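B-type Cna protein (Enterococcus faecium, PDB 6FWY) is of unknown function but, as a surface protein of the LPXTG-anchored kind with a thioester domain, probably takes part in covalent attachment to host molecules. Local coordinates at residues V27-H32 with G115-S120; T106-W111 with S120-S125; S164-E169 with H173-K178; L189-A194 with M199-A204. All coordinates share one frame; numbering follows the deposited sequence.

In the fold
Contact 1 opens near the N terminus, at 27-32, and closes a long loop when the chain reaches 115-120. Before it closes, helix 99-113 supplies 106-111, whose Leu108 packs against 120-125 in contact 2. The two loops therefore cross, share Ser120, and sit with centres about 9 Å apart, tying strands 26-29 and 122-123 to the helix in the thioester-domain end of the molecule. Contacts 3 and 4 follow in series at the far end, their centres 54 to 62 Å from those of the first pair. Contact 3 closes the hairpin 164-178, and contact 4 closes the short loop 189-204, bringing two sheets face to face.

Contact 1 (V27-H32 with G115-S120); sequences VNMPNH and GNFKVS
One face of the Phe117 ring is occupied by Val27, whose CG2 sits almost squarely over the middle, 3.8 Å from the centroid of the Phe117 ring and 10° off its normal, a clear CH-pi contact. The second methyl covers the inner end of the same face, Val27 CG1 lying 3.8 Å from Phe117 CG, so the two methyls line one face, from its root at CG to its middle. Met29 comes in obliquely, with SD 5.3 Å from the centroid of the Phe117 ring, a Met-aromatic contact that favours neither face nor rim. Its chain is bent at both chi2 and chi3, which turns the end back toward the loop and leaves Met29 CE 3.7 Å from Asn116 O.

Val27 and Met29 belong to strand 26-29, which runs into a type I turn from Met29 to His32 and returns as strand 32-44, a tight beta hairpin. The facing segment leaves helix 99-113 through a Schellman motif at Gly115, and Phe117 dips back against Leu108, Trp111 and Val112 of that helix. The aromatic ring thus lies between hairpin and helix. Its CG stands between the backbone N and the carbonyl carbon (chi1 43°), pointing the ring at Val27.

Polar links stay at the margins. A water accepts from Asn28 ND2 at 3.0 Å and donates to Ser120 O, also at 3.0 Å, while Asn28 O takes a hydrogen bond from Gln121 NE2. Asn116 turns its amide away from the hairpin, ND2 donating to Met53 O.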
loop_
_atom_site.group_PDB
_atom_site.type_symbol
_atom_site.label_atom_id
_atom_site.label_comp_id
_atom_site.label_asym_id
_atom_site.label_seq_id
_atom_site.Cartn_x
_atom_site.Cartn_y
_atom_site.Cartn_z
ATOM N N VAL A 27 3.298 -14.701 27.106
ATOM C CA VAL A 27 4.460 -13.833 27.068
ATOM C C VAL A 27 4.929 -13.517 28.484
ATOM O O VAL A 27 4.124 -13.048 29.321
ATOM C CB VAL A 27 4.195 -12.503 26.344
ATOM C CG1 VAL A 27 5.455 -11.654 26.275
ATOM C CG2 VAL A 27 3.639 -12.735 24.938
ATOM N N ASN A 28 6.227 -13.754 28.722
ATOM C CA ASN A 28 6.913 -13.228 29.887
ATOM C C ASN A 28 7.061 -11.720 29.745
ATOM O O ASN A 28 7.921 -11.213 29.040
ATOM C CB ASN A 28 8.303 -13.877 30.081
ATOM C CG ASN A 28 8.213 -15.362 30.387
ATOM O OD1 ASN A 28 7.307 -15.812 31.080
ATOM N ND2 ASN A 28 9.147 -16.124 29.851
ATOM N N MET A 29 6.152 -11.013 30.394
ATOM C CA MET A 29 6.146 -9.576 30.423
ATOM C C MET A 29 6.931 -9.155 31.638
ATOM O O MET A 29 7.034 -9.927 32.584
ATOM C CB MET A 29 4.698 -9.076 30.520
ATOM C CG MET A 29 3.961 -9.209 29.197
ATOM S SD MET A 29 4.647 -8.315 27.771
ATOM C CE MET A 29 3.814 -6.720 27.854
ATOM N N PRO A 30 7.401 -7.896 31.668
ATOM C CA PRO A 30 8.267 -7.489 32.789
ATOM C C PRO A 30 7.802 -7.722 34.230
ATOM O O PRO A 30 8.623 -8.066 35.063
ATOM C CB PRO A 30 8.432 -5.995 32.583
ATOM C CG PRO A 30 8.315 -5.820 31.093
ATOM C CD PRO A 30 7.257 -6.815 30.668
ATOM N N ASN A 31 6.543 -7.548 34.535
ATOM C CA ASN A 31 6.070 -7.784 35.907
ATOM C C ASN A 31 5.240 -9.096 36.016
ATOM O O ASN A 31 4.651 -9.376 37.056
ATOM C CB ASN A 31 5.277 -6.583 36.403
ATOM C CG ASN A 31 6.059 -5.298 36.317
ATOM O OD1 ASN A 31 7.263 -5.257 36.593
ATOM N ND2 ASN A 31 5.350 -4.199 35.949
ATOM N N HIS A 32 5.142 -9.819 34.896
ATOM C CA HIS A 32 4.126 -10.861 34.728
ATOM C C HIS A 32 4.601 -12.045 33.862
ATOM O O HIS A 32 4.449 -12.031 32.611
ATOM C CB HIS A 32 2.875 -10.217 34.121
ATOM C CG HIS A 32 1.606 -10.975 34.403
ATOM N ND1 HIS A 32 1.401 -12.289 34.033
ATOM C CD2 HIS A 32 0.444 -10.554 34.943
ATOM C CE1 HIS A 32 0.174 -12.649 34.361
ATOM N NE2 HIS A 32 -0.417 -11.622 34.942
ATOM N N GLY A 115 6.247 -3.394 18.950
ATOM C CA GLY A 115 7.164 -3.257 20.080
ATOM C C GLY A 115 6.577 -3.640 21.437
ATOM O O GLY A 115 7.120 -3.254 22.461
ATOM N N ASN A 116 5.487 -4.397 21.451
ATOM C CA ASN A 116 4.812 -4.748 22.696
ATOM C C ASN A 116 5.666 -5.720 23.570
ATOM O O ASN A 116 5.630 -5.665 24.787
ATOM C CB ASN A 116 3.481 -5.408 22.409
ATOM C CG ASN A 116 2.492 -4.488 21.726
ATOM O OD1 ASN A 116 1.544 -4.995 21.202
ATOM N ND2 ASN A 116 2.794 -3.216 21.539
ATOM N N PHE A 117 6.370 -6.614 22.879
ATOM C CA PHE A 117 7.334 -7.516 23.436
ATOM C C PHE A 117 8.269 -8.039 22.336
ATOM O O PHE A 117 7.956 -7.990 21.125
ATOM C CB PHE A 117 6.643 -8.680 24.148
ATOM C CG PHE A 117 5.476 -9.251 23.396
ATOM C CD1 PHE A 117 5.654 -10.232 22.425
ATOM C CD2 PHE A 117 4.178 -8.798 23.666
ATOM C CE1 PHE A 117 4.564 -10.750 21.742
ATOM C CE2 PHE A 117 3.088 -9.332 23.015
ATOM C CZ PHE A 117 3.290 -10.310 22.046
ATOM N N LYS A 118 9.422 -8.523 22.792
ATOM C CA LYS A 118 10.418 -9.155 21.931
ATOM C C LYS A 118 10.069 -10.632 21.727
ATOM O O LYS A 118 9.293 -11.212 22.512
ATOM C CB LYS A 118 11.814 -9.028 22.573
ATOM C CG LYS A 118 12.291 -7.579 22.699
ATOM C CD LYS A 118 13.707 -7.502 23.307
ATOM C CE LYS A 118 13.590 -7.469 24.811
ATOM N NZ LYS A 118 14.873 -7.642 25.564
ATOM N N VAL A 119 10.653 -11.231 20.682
ATOM C CA VAL A 119 10.465 -12.650 20.374
ATOM C C VAL A 119 10.984 -13.541 21.519
ATOM O O VAL A 119 10.371 -14.564 21.826
ATOM C CB VAL A 119 11.112 -13.023 19.008
ATOM C CG1 VAL A 119 11.184 -14.534 18.785
ATOM C CG2 VAL A 119 10.360 -12.355 17.840
ATOM N N SER A 120 12.070 -13.140 22.172
ATOM C CA SER A 120 12.607 -13.897 23.296
ATOM C C SER A 120 11.677 -13.949 24.519
ATOM O O SER A 120 11.857 -14.799 25.392
ATOM C CB SER A 120 13.980 -13.338 23.721
ATOM O OG SER A 120 13.880 -11.968 24.068
HETATM O O HOH W 1 11.429 -14.794 28.372
#

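Contact 2 (T106-W111 with S120-S125); sequences TQLVSW and SQIVWS
Leu108 meets Ile122 and Trp124 entirely through apolar contacts, one methyl for each partner. Its CD1 lies 4.1 Å from Ile122 CD1, and its CD2 approaches the six-membered part of the indole obliquely, 4.0 Å from Trp124 CH2. With CG anti to the backbone N (chi1 -169°), the leucine fork reaches out from the helix so that both branches span the gap.

A second packing layer holds the indole: Ile122 CG2 rests 3.4 Å above the plane of the Trp124 ring, over its centre. Trp124 is also the middle residue of an inverse gamma turn, and Lys138 makes a cation-pi contact with it.

On the helix, polar bonds gather on the side turned from this packing. Gln107 OE1 is hydrogen-bonded to Cys52 N and Ser110 OG to Cys52 O. In thioester domains the internal bond joins a cysteine and a glutamine, and Cys52 and Gln107 are probably that pair, although the glutamine is modelled here with its amide nitrogen.

Helix 99-113 is thus wedged between strand 49-52, on the Cys52 side, and strand 122-123, reached by Leu108, with Phe141 of helix 131-150 also packing on Leu108.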
loop_
_atom_site.group_PDB
_atom_site.type_symbol
_atom_site.label_atom_id
_atom_site.label_comp_id
_atom_site.label_asym_id
_atom_site.label_seq_id
_atom_site.Cartn_x
_atom_site.Cartn_y
_atom_site.Cartn_z
ATOM N N THR A 106 -0.673 -13.936 12.645
ATOM C CA THR A 106 -0.477 -12.620 12.067
ATOM C C THR A 106 -0.564 -11.537 13.158
ATOM O O THR A 106 0.245 -10.619 13.172
ATOM C CB THR A 106 -1.457 -12.353 10.889
ATOM O OG1 THR A 106 -1.501 -13.490 10.022
ATOM C CG2 THR A 106 -1.018 -11.178 10.087
ATOM N N GLN A 107 -1.523 -11.655 14.066
ATOM C CA GLN A 107 -1.650 -10.713 15.191
ATOM C C GLN A 107 -0.398 -10.743 16.091
ATOM O O GLN A 107 0.005 -9.720 16.642
ATOM C CB GLN A 107 -2.924 -11.013 16.003
ATOM C CG GLN A 107 -3.132 -10.192 17.278
ATOM C CD GLN A 107 -3.168 -8.698 17.007
ATOM O OE1 GLN A 107 -4.144 -8.183 16.490
ATOM N NE2 GLN A 107 -2.097 -8.003 17.358
ATOM N N LEU A 108 0.203 -11.921 16.229
ATOM C CA LEU A 108 1.428 -12.061 17.010
ATOM C C LEU A 108 2.562 -11.243 16.366
ATOM O O LEU A 108 3.238 -10.485 17.039
ATOM C CB LEU A 108 1.776 -13.546 17.144
ATOM C CG LEU A 108 2.868 -13.983 18.113
ATOM C CD1 LEU A 108 2.673 -13.440 19.535
ATOM C CD2 LEU A 108 2.850 -15.506 18.091
ATOM N N VAL A 109 2.708 -11.352 15.044
ATOM C CA VAL A 109 3.617 -10.491 14.267
ATOM C C VAL A 109 3.316 -9.001 14.503
ATOM O O VAL A 109 4.225 -8.223 14.800
ATOM C CB VAL A 109 3.565 -10.800 12.749
ATOM C CG1 VAL A 109 4.366 -9.780 11.935
ATOM C CG2 VAL A 109 4.089 -12.196 12.504
ATOM N N SER A 110 2.059 -8.617 14.391
ATOM C CA SER A 110 1.672 -7.232 14.663
ATOM C C SER A 110 2.142 -6.725 16.047
ATOM O O SER A 110 2.691 -5.634 16.159
ATOM C CB SER A 110 0.154 -7.059 14.536
ATOM O OG SER A 110 -0.212 -5.703 14.678
ATOM N N TRP A 111 1.917 -7.529 17.081
ATOM C CA TRP A 111 2.301 -7.155 18.444
ATOM C C TRP A 111 3.817 -6.952 18.575
ATOM O O TRP A 111 4.260 -5.998 19.190
ATOM C CB TRP A 111 1.819 -8.191 19.463
ATOM C CG TRP A 111 0.351 -8.111 19.853
ATOM C CD1 TRP A 111 -0.417 -6.976 19.983
ATOM C CD2 TRP A 111 -0.497 -9.201 20.214
ATOM N NE1 TRP A 111 -1.666 -7.301 20.406
ATOM C CE2 TRP A 111 -1.756 -8.655 20.546
ATOM C CE3 TRP A 111 -0.324 -10.582 20.275
ATOM C CZ2 TRP A 111 -2.841 -9.450 20.929
ATOM C CZ3 TRP A 111 -1.389 -11.372 20.682
ATOM C CH2 TRP A 111 -2.628 -10.814 20.994
ATOM N N SER A 120 12.070 -13.140 22.172
ATOM C CA SER A 120 12.607 -13.897 23.296
ATOM C C SER A 120 11.677 -13.949 24.519
ATOM O O SER A 120 11.857 -14.799 25.392
ATOM C CB SER A 120 13.980 -13.338 23.721
ATOM O OG SER A 120 13.880 -11.968 24.068
ATOM N N GLN A 121 10.715 -13.017 24.606
ATOM C CA GLN A 121 9.689 -13.073 25.658
ATOM C C GLN A 121 8.533 -14.058 25.371
ATOM O O GLN A 121 7.784 -14.402 26.277
ATOM C CB GLN A 121 9.120 -11.686 25.930
ATOM C CG GLN A 121 10.111 -10.656 26.453
ATOM C CD GLN A 121 9.523 -9.247 26.396
ATOM O OE1 GLN A 121 9.936 -8.445 25.564
ATOM N NE2 GLN A 121 8.523 -8.964 27.248
ATOM N N ILE A 122 8.383 -14.514 24.133
ATOM C CA ILE A 122 7.269 -15.403 23.794
ATOM C C ILE A 122 7.455 -16.786 24.411
ATOM O O ILE A 122 8.470 -17.403 24.198
ATOM C CB ILE A 122 7.051 -15.507 22.268
ATOM C CG1 ILE A 122 6.710 -14.129 21.680
ATOM C CG2 ILE A 122 5.898 -16.467 21.966
ATOM C CD1 ILE A 122 6.719 -14.057 20.164
ATOM N N VAL A 123 6.458 -17.238 25.168
ATOM C CA VAL A 123 6.368 -18.610 25.692
ATOM C C VAL A 123 5.503 -19.453 24.741
ATOM O O VAL A 123 4.300 -19.203 24.597
ATOM C CB VAL A 123 5.800 -18.637 27.149
ATOM C CG1 VAL A 123 5.680 -20.055 27.685
ATOM C CG2 VAL A 123 6.691 -17.829 28.072
ATOM N N TRP A 124 6.105 -20.458 24.118
ATOM C CA TRP A 124 5.465 -21.218 23.035
ATOM C C TRP A 124 4.645 -22.371 23.572
ATOM O O TRP A 124 4.895 -23.532 23.251
ATOM C CB TRP A 124 6.509 -21.690 22.022
ATOM C CG TRP A 124 7.155 -20.537 21.337
ATOM C CD1 TRP A 124 8.381 -19.992 21.621
ATOM C CD2 TRP A 124 6.586 -19.731 20.291
ATOM N NE1 TRP A 124 8.613 -18.920 20.796
ATOM C CE2 TRP A 124 7.530 -18.731 19.977
ATOM C CE3 TRP A 124 5.372 -19.770 19.586
ATOM C CZ2 TRP A 124 7.310 -17.780 18.986
ATOM C CZ3 TRP A 124 5.140 -18.815 18.606
ATOM C CH2 TRP A 124 6.108 -17.828 18.309
ATOM N N SER A 125 3.658 -22.035 24.393
ATOM C CA SER A 125 2.750 -23.015 24.988
ATOM C C SER A 125 1.629 -22.263 25.685
ATOM O O SER A 125 1.799 -21.114 26.103
ATOM C CB SER A 125 3.473 -23.940 25.997
ATOM O OG SER A 125 3.926 -23.200 27.118
#

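Contact 3 (S164-E169 with H173-K178); sequences SKTADE and HTFTYK
Asp168 and His173 both carry CG beside the backbone N (chi1 -73° and -59°), which lays the two side chains next to each other, pointing the same way, and brings His173 ND1 to 2.6 Å from Asp168 OD1. The histidine donates, meeting the oxygen 35° above the carboxylate plane, and a carboxylate this near would probably favour a protonated imidazole. Thr174, on the opposite face of the sheet, holds its hydroxyl between the backbone N and the carbonyl carbon, a rotation that turns it toward the neighbouring strand, and Thr174 OG1 donates to Ala167 O at 2.7 Å. That carbonyl also accepts from Thr174 N at 2.7 Å, the two donors arriving from opposite faces of its plane.

These pairs belong to the antiparallel hairpin of strands 159-169 and 172-181. Ala167 with Thr174 and Lys165 with Thr176 are hydrogen-bonded pairs, Thr166 with Phe175 and Asp168 with His173 non-hydrogen-bonded ones. A classic beta bulge interrupts the pattern where Ser164 and Lys165 both face Thr176: Ser164 N donates to Thr176 O at 3.0 Å, while Thr176 N returns to Lys165 O at 2.9 Å.

Beyond the backbone, Thr166 CG2 presses obliquely against the Phe175 ring, 3.5 Å from Phe175 CD1. Lys165 runs extended beside Thr176, its CG 3.8 Å from Thr176 CB, while Thr176 OG1 is hydrogen-bonded to Thr221 OG1 on strand 218-225. Strand 159-169 lies at the edge of its five-strand sheet. Phe175 reaches across to Ala275 and Trp277, and the His173 ring meets that of Trp277.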
loop_
_atom_site.group_PDB
_atom_site.type_symbol
_atom_site.label_atom_id
_atom_site.label_comp_id
_atom_site.label_asym_id
_atom_site.label_seq_id
_atom_site.Cartn_x
_atom_site.Cartn_y
_atom_site.Cartn_z
ATOM N N SER A 164 9.510 6.676 -27.016
ATOM C CA SER A 164 9.673 5.438 -27.788
ATOM C C SER A 164 10.118 5.696 -29.221
ATOM O O SER A 164 10.974 4.974 -29.738
ATOM C CB SER A 164 8.378 4.621 -27.766
ATOM O OG SER A 164 7.277 5.417 -28.172
ATOM N N LYS A 165 9.539 6.703 -29.870
ATOM C CA LYS A 165 9.887 7.037 -31.256
ATOM C C LYS A 165 9.486 8.452 -31.627
ATOM O O LYS A 165 8.663 9.067 -30.955
ATOM C CB LYS A 165 9.233 6.055 -32.232
ATOM C CG LYS A 165 7.713 6.069 -32.186
ATOM C CD LYS A 165 7.086 4.969 -33.038
ATOM C CE LYS A 165 5.620 4.809 -32.653
ATOM N NZ LYS A 165 4.911 3.752 -33.414
ATOM N N THR A 166 10.085 8.958 -32.699
ATOM C CA THR A 166 9.800 10.270 -33.259
ATOM C C THR A 166 9.673 10.108 -34.763
ATOM O O THR A 166 10.350 9.266 -35.346
ATOM C CB THR A 166 10.931 11.286 -32.963
ATOM O OG1 THR A 166 12.137 10.878 -33.629
ATOM C CG2 THR A 166 11.218 11.381 -31.457
ATOM N N ALA A 167 8.826 10.914 -35.394
ATOM C CA ALA A 167 8.703 10.911 -36.847
ATOM C C ALA A 167 7.991 12.165 -37.346
ATOM O O ALA A 167 7.147 12.741 -36.646
ATOM C CB ALA A 167 7.948 9.676 -37.338
ATOM N N ASP A 168 8.326 12.567 -38.569
ATOM C CA ASP A 168 7.546 13.558 -39.277
ATOM C C ASP A 168 6.406 12.820 -39.992
ATOM O O ASP A 168 6.638 11.809 -40.645
ATOM C CB ASP A 168 8.443 14.357 -40.239
ATOM C CG ASP A 168 9.364 15.336 -39.502
ATOM O OD1 ASP A 168 9.204 15.554 -38.281
ATOM O OD2 ASP A 168 10.273 15.883 -40.158
ATOM N N GLU A 169 5.184 13.323 -39.815
ATOM C CA GLU A 169 3.963 12.721 -40.351
ATOM C C GLU A 169 3.018 13.851 -40.719
ATOM O O GLU A 169 2.645 14.649 -39.865
ATOM C CB GLU A 169 3.293 11.803 -39.309
ATOM C CG GLU A 169 4.045 10.506 -39.046
ATOM C CD GLU A 169 3.497 9.679 -37.881
ATOM O OE1 GLU A 169 4.042 8.561 -37.690
ATOM O OE2 GLU A 169 2.537 10.072 -37.163
ATOM N N HIS A 173 5.710 17.398 -36.731
ATOM C CA HIS A 173 6.729 16.624 -36.041
ATOM C C HIS A 173 5.987 15.866 -34.949
ATOM O O HIS A 173 5.241 16.484 -34.195
ATOM C CB HIS A 173 7.788 17.516 -35.367
ATOM C CG HIS A 173 8.525 18.431 -36.298
ATOM N ND1 HIS A 173 9.387 17.972 -37.272
ATOM C CD2 HIS A 173 8.566 19.787 -36.363
ATOM C CE1 HIS A 173 9.914 19.003 -37.908
ATOM N NE2 HIS A 173 9.435 20.115 -37.373
ATOM N N THR A 174 6.180 14.546 -34.868
ATOM C CA THR A 174 5.482 13.701 -33.878
ATOM C C THR A 174 6.471 13.079 -32.868
ATOM O O THR A 174 7.587 12.705 -33.225
ATOM C CB THR A 174 4.618 12.586 -34.525
ATOM O OG1 THR A 174 5.435 11.507 -34.959
ATOM C CG2 THR A 174 3.810 13.119 -35.705
ATOM N N PHE A 175 6.043 12.983 -31.613
ATOM C CA PHE A 175 6.843 12.403 -30.537
ATOM C C PHE A 175 5.950 11.457 -29.738
ATOM O O PHE A 175 4.996 11.890 -29.091
ATOM C CB PHE A 175 7.396 13.504 -29.621
ATOM C CG PHE A 175 8.205 14.536 -30.345
ATOM C CD1 PHE A 175 9.570 14.348 -30.550
ATOM C CD2 PHE A 175 7.597 15.680 -30.852
ATOM C CE1 PHE A 175 10.316 15.295 -31.237
ATOM C CE2 PHE A 175 8.329 16.635 -31.538
ATOM C CZ PHE A 175 9.687 16.455 -31.739
ATOM N N THR A 176 6.239 10.164 -29.801
ATOM C CA THR A 176 5.465 9.153 -29.084
ATOM C C THR A 176 6.175 8.763 -27.788
ATOM O O THR A 176 7.390 8.647 -27.754
ATOM C CB THR A 176 5.185 7.932 -29.980
ATOM O OG1 THR A 176 4.528 8.387 -31.166
ATOM C CG2 THR A 176 4.298 6.894 -29.273
ATOM N N TYR A 177 5.392 8.574 -26.727
ATOM C CA TYR A 177 5.881 8.215 -25.389
ATOM C C TYR A 177 5.079 7.036 -24.837
ATOM O O TYR A 177 3.897 6.929 -25.107
ATOM C CB TYR A 177 5.751 9.407 -24.435
ATOM C CG TYR A 177 6.537 10.616 -24.853
ATOM C CD1 TYR A 177 5.994 11.529 -25.769
ATOM C CD2 TYR A 177 7.819 10.857 -24.357
ATOM C CE1 TYR A 177 6.701 12.647 -26.166
ATOM C CE2 TYR A 177 8.545 11.976 -24.757
ATOM C CZ TYR A 177 7.982 12.869 -25.666
ATOM O OH TYR A 177 8.668 13.987 -26.081
ATOM N N LYS A 178 5.734 6.137 -24.111
ATOM C CA LYS A 178 5.069 5.052 -23.361
ATOM C C LYS A 178 4.914 5.403 -21.879
ATOM O O LYS A 178 5.874 5.833 -21.255
ATOM C CB LYS A 178 5.859 3.741 -23.491
ATOM C CG LYS A 178 5.669 3.126 -24.863
ATOM C CD LYS A 178 6.618 2.007 -25.188
ATOM C CE LYS A 178 6.306 1.578 -26.607
ATOM N NZ LYS A 178 7.317 0.644 -27.186
HETATM O O HOH W 2 9.665 14.384 -35.201
#

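Contact 4 (L189-A194 with M199-A204); sequences LTFTSA and MKIYDA
Phe191 and Met199 make the closest approach, with Met199 CE only 3.4 Å from Phe191 CZ, a snug fit for two carbons. The sulfur approaches the ring obliquely, Met199 SD lying 4.6 Å from the centroid of the Phe191 ring and 31° off the normal, in a Met-aromatic contact. Ile201 takes up the rim instead: its CD1 lies near the ring plane, 3.9 Å from Phe191 CZ. The same methyl meets Leu189 tip to tip, Ile201 CD1 being 4.0 Å from Leu189 CD1, so a single methyl touches both residues.

Met199 reaches the ring because CG is anti to the backbone N (chi1 -169°) and the chain stays extended until it bends at chi3, bringing the terminal methyl to the end of the phenyl group.

Around this group, Leu233 packs on both Phe191 and Met199, Phe220 on Leu189, Ile222 on Met199 and Ile209 on Ile201. Further out, Thr192 and Ser193 are hydrogen-bonded to Ser234 through their hydroxyls, tying the start of the connecting loop to strand 231-250.

The contact joins two sheets packed as a beta sandwich: strand 185-191 pairs with 231-250 and 213-215 in one, and strand 200-203 sits between 218-225 and 208-209 in the other.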
loop_
_atom_site.group_PDB
_atom_site.type_symbol
_atom_site.label_atom_id
_atom_site.label_comp_id
_atom_site.label_asym_id
_atom_site.label_seq_id
_atom_site.Cartn_x
_atom_site.Cartn_y
_atom_site.Cartn_z
ATOM N N LEU A 189 -0.492 15.689 -17.812
ATOM C CA LEU A 189 0.714 16.322 -18.335
ATOM C C LEU A 189 0.800 17.783 -17.912
ATOM O O LEU A 189 -0.196 18.493 -17.968
ATOM C CB LEU A 189 0.741 16.200 -19.864
ATOM C CG LEU A 189 0.627 14.779 -20.424
ATOM C CD1 LEU A 189 0.823 14.810 -21.923
ATOM C CD2 LEU A 189 1.677 13.843 -19.791
ATOM N N THR A 190 1.980 18.210 -17.470
ATOM C CA THR A 190 2.271 19.612 -17.189
ATOM C C THR A 190 3.440 20.022 -18.062
ATOM O O THR A 190 4.503 19.398 -18.034
ATOM C CB THR A 190 2.640 19.848 -15.707
ATOM O OG1 THR A 190 1.491 19.605 -14.898
ATOM C CG2 THR A 190 3.068 21.293 -15.441
ATOM N N PHE A 191 3.244 21.085 -18.836
ATOM C CA PHE A 191 4.299 21.621 -19.695
ATOM C C PHE A 191 5.094 22.661 -18.935
ATOM O O PHE A 191 4.530 23.591 -18.366
ATOM C CB PHE A 191 3.710 22.132 -20.999
ATOM C CG PHE A 191 3.189 21.017 -21.859
ATOM C CD1 PHE A 191 4.018 20.327 -22.720
ATOM C CD2 PHE A 191 1.875 20.613 -21.734
ATOM C CE1 PHE A 191 3.545 19.260 -23.465
ATOM C CE2 PHE A 191 1.372 19.540 -22.478
ATOM C CZ PHE A 191 2.215 18.855 -23.339
ATOM N N THR A 192 6.406 22.461 -18.898
ATOM C CA THR A 192 7.316 23.275 -18.091
ATOM C C THR A 192 8.053 24.327 -18.906
ATOM O O THR A 192 8.827 25.091 -18.351
ATOM C CB THR A 192 8.319 22.374 -17.357
ATOM O OG1 THR A 192 8.923 21.480 -18.299
ATOM C CG2 THR A 192 7.600 21.551 -16.295
ATOM N N SER A 193 7.793 24.370 -20.212
ATOM C CA SER A 193 8.228 25.449 -21.095
ATOM C C SER A 193 7.045 25.895 -21.944
ATOM O O SER A 193 5.946 25.351 -21.839
ATOM C CB SER A 193 9.352 24.971 -22.009
ATOM O OG SER A 193 8.898 23.987 -22.924
ATOM N N ALA A 194 7.291 26.898 -22.782
ATOM C CA ALA A 194 6.326 27.386 -23.755
ATOM C C ALA A 194 5.853 26.284 -24.699
ATOM O O ALA A 194 6.659 25.522 -25.216
ATOM C CB ALA A 194 6.931 28.540 -24.547
ATOM N N MET A 199 0.009 22.927 -31.160
ATOM C CA MET A 199 0.439 21.644 -30.605
ATOM C C MET A 199 -0.790 20.797 -30.269
ATOM O O MET A 199 -1.753 21.298 -29.732
ATOM C CB MET A 199 1.293 21.866 -29.360
ATOM C CG MET A 199 2.015 20.625 -28.834
ATOM S SD MET A 199 2.490 20.862 -27.113
ATOM C CE MET A 199 1.067 20.089 -26.346
ATOM N N LYS A 200 -0.742 19.525 -30.615
ATOM C CA LYS A 200 -1.803 18.574 -30.273
ATOM C C LYS A 200 -1.228 17.330 -29.599
ATOM O O LYS A 200 -0.069 17.001 -29.776
ATOM C CB LYS A 200 -2.576 18.167 -31.530
ATOM C CG LYS A 200 -3.395 19.308 -32.118
ATOM C CD LYS A 200 -4.140 18.868 -33.364
ATOM C CE LYS A 200 -4.635 20.082 -34.143
ATOM N NZ LYS A 200 -5.657 20.848 -33.351
ATOM N N ILE A 201 -2.086 16.660 -28.840
ATOM C CA ILE A 201 -1.771 15.401 -28.161
ATOM C C ILE A 201 -2.788 14.338 -28.598
ATOM O O ILE A 201 -3.987 14.615 -28.668
ATOM C CB ILE A 201 -1.805 15.545 -26.625
ATOM C CG1 ILE A 201 -1.123 16.859 -26.186
ATOM C CG2 ILE A 201 -1.172 14.317 -25.983
ATOM C CD1 ILE A 201 -1.033 17.097 -24.702
ATOM N N TYR A 202 -2.310 13.135 -28.903
ATOM C CA TYR A 202 -3.160 12.001 -29.289
ATOM C C TYR A 202 -2.925 10.775 -28.413
ATOM O O TYR A 202 -1.792 10.518 -28.002
ATOM C CB TYR A 202 -2.954 11.649 -30.779
ATOM C CG TYR A 202 -3.415 12.748 -31.716
ATOM C CD1 TYR A 202 -2.597 13.816 -31.996
ATOM C CD2 TYR A 202 -4.681 12.726 -32.290
ATOM C CE1 TYR A 202 -3.009 14.856 -32.823
ATOM C CE2 TYR A 202 -5.103 13.750 -33.155
ATOM C CZ TYR A 202 -4.263 14.829 -33.384
ATOM O OH TYR A 202 -4.615 15.854 -34.216
ATOM N N ASP A 203 -3.991 10.029 -28.104
ATOM C CA ASP A 203 -3.887 8.754 -27.369
ATOM C C ASP A 203 -3.380 7.644 -28.295
ATOM O O ASP A 203 -3.113 7.887 -29.474
ATOM C CB ASP A 203 -5.204 8.389 -26.641
ATOM C CG ASP A 203 -6.374 8.052 -27.594
ATOM O OD1 ASP A 203 -6.174 7.706 -28.780
ATOM O OD2 ASP A 203 -7.526 8.117 -27.130
ATOM N N ALA A 204 -3.256 6.433 -27.757
ATOM C CA ALA A 204 -2.732 5.276 -28.500
ATOM C C ALA A 204 -3.591 4.839 -29.671
ATOM O O ALA A 204 -3.086 4.180 -30.570
ATOM C CB ALA A 204 -2.547 4.091 -27.546
#